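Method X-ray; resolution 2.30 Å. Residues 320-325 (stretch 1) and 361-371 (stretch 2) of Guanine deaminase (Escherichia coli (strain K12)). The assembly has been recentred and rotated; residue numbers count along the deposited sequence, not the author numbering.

Stretch 1 320-325: VKVGMG
Stretch 2 (361-371) YLATLGGAKSL

The strand and the helix meet glycine to glycine: Gly 323 CA lies 4.3 Å from Gly 367 CA, and no direct hydrogen bond joins the two stretches. At Gly 323 there is no room for a side chain. An ideal CB on Gly 323 would point toward the helix and fall 2.6 Å from Ser 370 OG, a clash. On Gly 367 an ideal CB would point sideways and be crowded by Leu 362 O at 3.1 Å. On Gly 366 it would clash with Tyr 361 CE2 at 2.9 Å. For Gly 366 and Gly 367 the obstacle lies within stretch 2 itself.

Stretch 1 is extended. Its strand runs through Met 324, with phi/psi of -68/131 at Lys 321, -127/133 at Val 322, -124/170 at Gly 323 and -99/136 at Met 324. Stretch 2 enters as the end of a helix, Tyr 361 to Ala 363. Thr 364 breaks the helical path at -119/-92. A second helix runs from Leu 365 to Ser 370. Thr 364 takes its N-cap position, but the side chain makes no capping bond. Thr 364 N donates to Tyr 361 O at 3.1 Å. Gly 366 N donates to the same Tyr 361 O at 2.8 Å, and this bond joins the second helix to the first. Regular helical bonding then begins with Ala 368 N to Thr 364 O at 3.0 Å.

The axes of the strand and the second helix approach to 6.6 Å. Their N-to-C directions differ by 118°, so the two cross obliquely. In the register, Lys 321 sits by Ser 370 (CA to CA 5.2 Å), Gly 323 by Gly 367, and Met 324 by Ala 363 (CA to CA 6.5 Å).

Lys 321 points toward the helix with rotamer m, t, m, t. Lys 321 CD lies 3.7 Å from Lys 369 O and 4.0 Å from Lys 369 CG. These are contacts of the aliphatic chain. Lys 369 leaves its helix sideways, in rotamer t, p, t, m, and its end comes nearer the strand. Lys 321 CB also rests 4.1 Å from Ser 370 CA.

Ser 370 has chi1 of 86° (p). Ser 370 OG donates to Gly 367 O at 2.9 Å, within its own helix. Ser 370 OG also lies 3.7 Å from Gly 323 CA, in the space a CB there would need.

Val 322 points away, with chi1 t, and meets both helices of stretch 2 through its backbone. Val 322 O lies 3.3 Å from Leu 362 CD2, and Val 322 C lies 3.9 Å from Ser 370 CB.

Leu 362 (m, t) and Met 324 (m, m, m) point toward each other's stretches. Met 324 CG packs 4.0 Å from Leu 362 CB, an apolar contact. One water links their backbones: it accepts from Met 324 N at 2.8 Å and donates to Leu 362 O at 2.7 Å. The contact buries 380 Å² in all.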

ATOM      1  N   VAL A 320      17.622  20.985  -0.590  1.00 49.37           N
ATOM      2  CA  VAL A 320      16.281  21.524  -0.828  1.00 46.71           C
ATOM      3  C   VAL A 320      15.307  20.857   0.142  1.00 43.90           C
ATOM      4  O   VAL A 320      15.369  19.643   0.363  1.00 48.18           O
ATOM      5  CB  VAL A 320      15.842  21.351  -2.296  1.00 48.90           C
ATOM      6  CG1 VAL A 320      16.023  19.931  -2.737  1.00 53.92           C
ATOM      7  CG2 VAL A 320      14.396  21.804  -2.487  1.00 49.26           C
ATOM      8  N   LYS A 321      14.448  21.662   0.763  1.00 41.00           N
ATOM      9  CA  LYS A 321      13.465  21.176   1.732  1.00 48.42           C
ATOM     10  C   LYS A 321      12.384  20.317   1.073  1.00 48.09           C
ATOM     11  O   LYS A 321      11.795  20.704   0.058  1.00 39.79           O
ATOM     12  CB  LYS A 321      12.822  22.366   2.450  1.00 43.16           C
ATOM     13  CG  LYS A 321      13.809  23.190   3.275  1.00 40.03           C
ATOM     14  CD  LYS A 321      13.129  24.408   3.877  1.00 34.77           C
ATOM     15  CE  LYS A 321      12.963  25.500   2.839  1.00 39.36           C
ATOM     16  NZ  LYS A 321      11.929  26.490   3.237  1.00 54.76           N
ATOM     17  N   VAL A 322      12.117  19.147   1.655  1.00 44.45           N
ATOM     18  CA  VAL A 322      11.143  18.204   1.115  1.00 47.15           C
ATOM     19  C   VAL A 322      10.144  17.835   2.203  1.00 43.51           C
ATOM     20  O   VAL A 322      10.535  17.520   3.331  1.00 46.19           O
ATOM     21  CB  VAL A 322      11.817  16.933   0.558  1.00 41.19           C
ATOM     22  CG1 VAL A 322      10.775  15.873   0.208  1.00 41.79           C
ATOM     23  CG2 VAL A 322      12.655  17.273  -0.661  1.00 37.30           C
ATOM     24  N   GLY A 323       8.854  17.863   1.852  1.00 44.41           N
ATOM     25  CA  GLY A 323       7.803  17.322   2.684  1.00 40.78           C
ATOM     26  C   GLY A 323       7.003  16.279   1.911  1.00 45.80           C
ATOM     27  O   GLY A 323       7.163  16.114   0.695  1.00 40.71           O
ATOM     28  N   MET A 324       6.149  15.559   2.635  1.00 43.25           N
ATOM     29  CA  MET A 324       5.342  14.488   2.059  1.00 41.07           C
ATOM     30  C   MET A 324       3.922  14.967   1.767  1.00 40.36           C
ATOM     31  O   MET A 324       3.304  15.640   2.593  1.00 39.54           O
ATOM     32  CB  MET A 324       5.284  13.282   3.000  1.00 44.83           C
ATOM     33  CG  MET A 324       6.635  12.707   3.405  1.00 44.13           C
ATOM     34  SD  MET A 324       7.629  12.116   2.025  1.00 46.03           S
ATOM     35  CE  MET A 324       6.495  10.946   1.266  1.00 36.55           C
ATOM     36  N   GLY A 325       3.411  14.610   0.592  1.00 40.91           N
ATOM     37  CA  GLY A 325       2.035  14.894   0.232  1.00 41.60           C
ATOM     38  C   GLY A 325       1.344  13.640  -0.263  1.00 45.46           C
ATOM     39  O   GLY A 325       1.977  12.717  -0.773  1.00 46.67           O
ATOM     40  N   TYR A 361      10.777  11.831  10.460  1.00 40.37           N
ATOM     41  CA  TYR A 361      11.144  13.239  10.385  1.00 40.83           C
ATOM     42  C   TYR A 361      10.371  13.952   9.285  1.00 39.44           C
ATOM     43  O   TYR A 361       9.785  15.019   9.510  1.00 42.86           O
ATOM     44  CB  TYR A 361      12.649  13.358  10.155  1.00 37.32           C
ATOM     45  CG  TYR A 361      13.147  14.767   9.987  1.00 43.17           C
ATOM     46  CD1 TYR A 361      13.318  15.604  11.088  1.00 41.98           C
ATOM     47  CD2 TYR A 361      13.467  15.261   8.729  1.00 39.19           C
ATOM     48  CE1 TYR A 361      13.784  16.896  10.936  1.00 42.22           C
ATOM     49  CE2 TYR A 361      13.932  16.549   8.566  1.00 49.39           C
ATOM     50  CZ  TYR A 361      14.089  17.365   9.673  1.00 47.08           C
ATOM     51  OH  TYR A 361      14.554  18.650   9.512  1.00 47.89           O
ATOM     52  N   LEU A 362      10.344  13.368   8.085  1.00 40.73           N
ATOM     53  CA  LEU A 362       9.625  13.999   6.983  1.00 39.59           C
ATOM     54  C   LEU A 362       8.134  14.086   7.271  1.00 37.91           C
ATOM     55  O   LEU A 362       7.466  15.009   6.794  1.00 36.69           O
ATOM     56  CB  LEU A 362       9.874  13.231   5.685  1.00 45.22           C
ATOM     57  CG  LEU A 362      11.293  13.318   5.120  1.00 45.44           C
ATOM     58  CD1 LEU A 362      11.458  12.378   3.933  1.00 41.51           C
ATOM     59  CD2 LEU A 362      11.618  14.744   4.724  1.00 47.14           C
ATOM     60  N   ALA A 363       7.599  13.146   8.059  1.00 40.14           N
ATOM     61  CA  ALA A 363       6.173  13.179   8.371  1.00 36.41           C
ATOM     62  C   ALA A 363       5.822  14.280   9.367  1.00 40.52           C
ATOM     63  O   ALA A 363       4.685  14.762   9.371  1.00 38.87           O
ATOM     64  CB  ALA A 363       5.718  11.821   8.905  1.00 34.97           C
ATOM     65  N   THR A 364       6.771  14.708  10.201  1.00 42.44           N
ATOM     66  CA  THR A 364       6.437  15.676  11.243  1.00 41.33           C
ATOM     67  C   THR A 364       7.224  16.972  11.086  1.00 37.99           C
ATOM     68  O   THR A 364       6.789  17.877  10.366  1.00 38.62           O
ATOM     69  CB  THR A 364       6.686  15.090  12.635  1.00 35.20           C
ATOM     70  OG1 THR A 364       8.061  14.697  12.755  1.00 37.86           O
ATOM     71  CG2 THR A 364       5.798  13.879  12.871  1.00 38.40           C
ATOM     72  N   LEU A 365       8.384  17.068  11.744  1.00 36.25           N
ATOM     73  CA  LEU A 365       9.098  18.344  11.792  1.00 36.64           C
ATOM     74  C   LEU A 365       9.665  18.723  10.431  1.00 37.36           C
ATOM     75  O   LEU A 365       9.669  19.902  10.066  1.00 42.26           O
ATOM     76  CB  LEU A 365      10.215  18.289  12.834  1.00 35.88           C
ATOM     77  CG  LEU A 365      10.969  19.595  13.100  1.00 36.97           C
ATOM     78  CD1 LEU A 365      10.029  20.698  13.576  1.00 38.43           C
ATOM     79  CD2 LEU A 365      12.091  19.368  14.101  1.00 43.52           C
ATOM     80  N   GLY A 366      10.148  17.744   9.664  1.00 42.68           N
ATOM     81  CA  GLY A 366      10.616  18.038   8.317  1.00 39.21           C
ATOM     82  C   GLY A 366       9.519  18.589   7.424  1.00 42.26           C
ATOM     83  O   GLY A 366       9.750  19.501   6.622  1.00 47.67           O
ATOM     84  N   GLY A 367       8.308  18.044   7.544  1.00 44.61           N
ATOM     85  CA  GLY A 367       7.203  18.577   6.765  1.00 43.08           C
ATOM     86  C   GLY A 367       6.862  20.002   7.159  1.00 39.24           C
ATOM     87  O   GLY A 367       6.721  20.879   6.303  1.00 37.25           O
ATOM     88  N   ALA A 368       6.767  20.257   8.470  1.00 42.73           N
ATOM     89  CA  ALA A 368       6.536  21.619   8.951  1.00 42.90           C
ATOM     90  C   ALA A 368       7.613  22.565   8.440  1.00 36.95           C
ATOM     91  O   ALA A 368       7.320  23.704   8.058  1.00 39.79           O
ATOM     92  CB  ALA A 368       6.479  21.641  10.481  1.00 36.98           C
ATOM     93  N   LYS A 369       8.866  22.104   8.425  1.00 37.52           N
ATOM     94  CA  LYS A 369       9.970  22.914   7.923  1.00 40.90           C
ATOM     95  C   LYS A 369       9.798  23.241   6.444  1.00 44.96           C
ATOM     96  O   LYS A 369      10.053  24.377   6.021  1.00 39.75           O
ATOM     97  CB  LYS A 369      11.290  22.183   8.156  1.00 44.31           C
ATOM     98  CG  LYS A 369      12.479  22.807   7.463  1.00 38.12           C
ATOM     99  CD  LYS A 369      13.039  23.950   8.264  1.00 46.97           C
ATOM    100  CE  LYS A 369      14.439  24.294   7.783  1.00 51.88           C
ATOM    101  NZ  LYS A 369      15.225  23.056   7.492  1.00 58.04           N
ATOM    102  N   SER A 370       9.377  22.259   5.637  1.00 39.98           N
ATOM    103  CA  SER A 370       9.145  22.536   4.221  1.00 40.68           C
ATOM    104  C   SER A 370       8.039  23.564   4.032  1.00 39.17           C
ATOM    105  O   SER A 370       8.069  24.340   3.070  1.00 41.27           O
ATOM    106  CB  SER A 370       8.812  21.246   3.464  1.00 42.64           C
ATOM    107  OG  SER A 370       7.426  20.947   3.538  1.00 43.46           O
ATOM    108  N   LEU A 371       7.070  23.603   4.944  1.00 35.73           N
ATOM    109  CA  LEU A 371       6.015  24.606   4.903  1.00 36.21           C
ATOM    110  C   LEU A 371       6.388  25.886   5.645  1.00 42.89           C
ATOM    111  O   LEU A 371       5.572  26.811   5.698  1.00 42.63           O
ATOM    112  CB  LEU A 371       4.717  24.028   5.476  1.00 37.53           C
ATOM    113  CG  LEU A 371       4.165  22.830   4.694  1.00 44.48           C
ATOM    114  CD1 LEU A 371       2.777  22.441   5.188  1.00 40.40           C
ATOM    115  CD2 LEU A 371       4.152  23.117   3.193  1.00 35.77           C
TER
HETATM  116  O   HOH W   1       5.511  16.080   5.325  1.00 35.14           O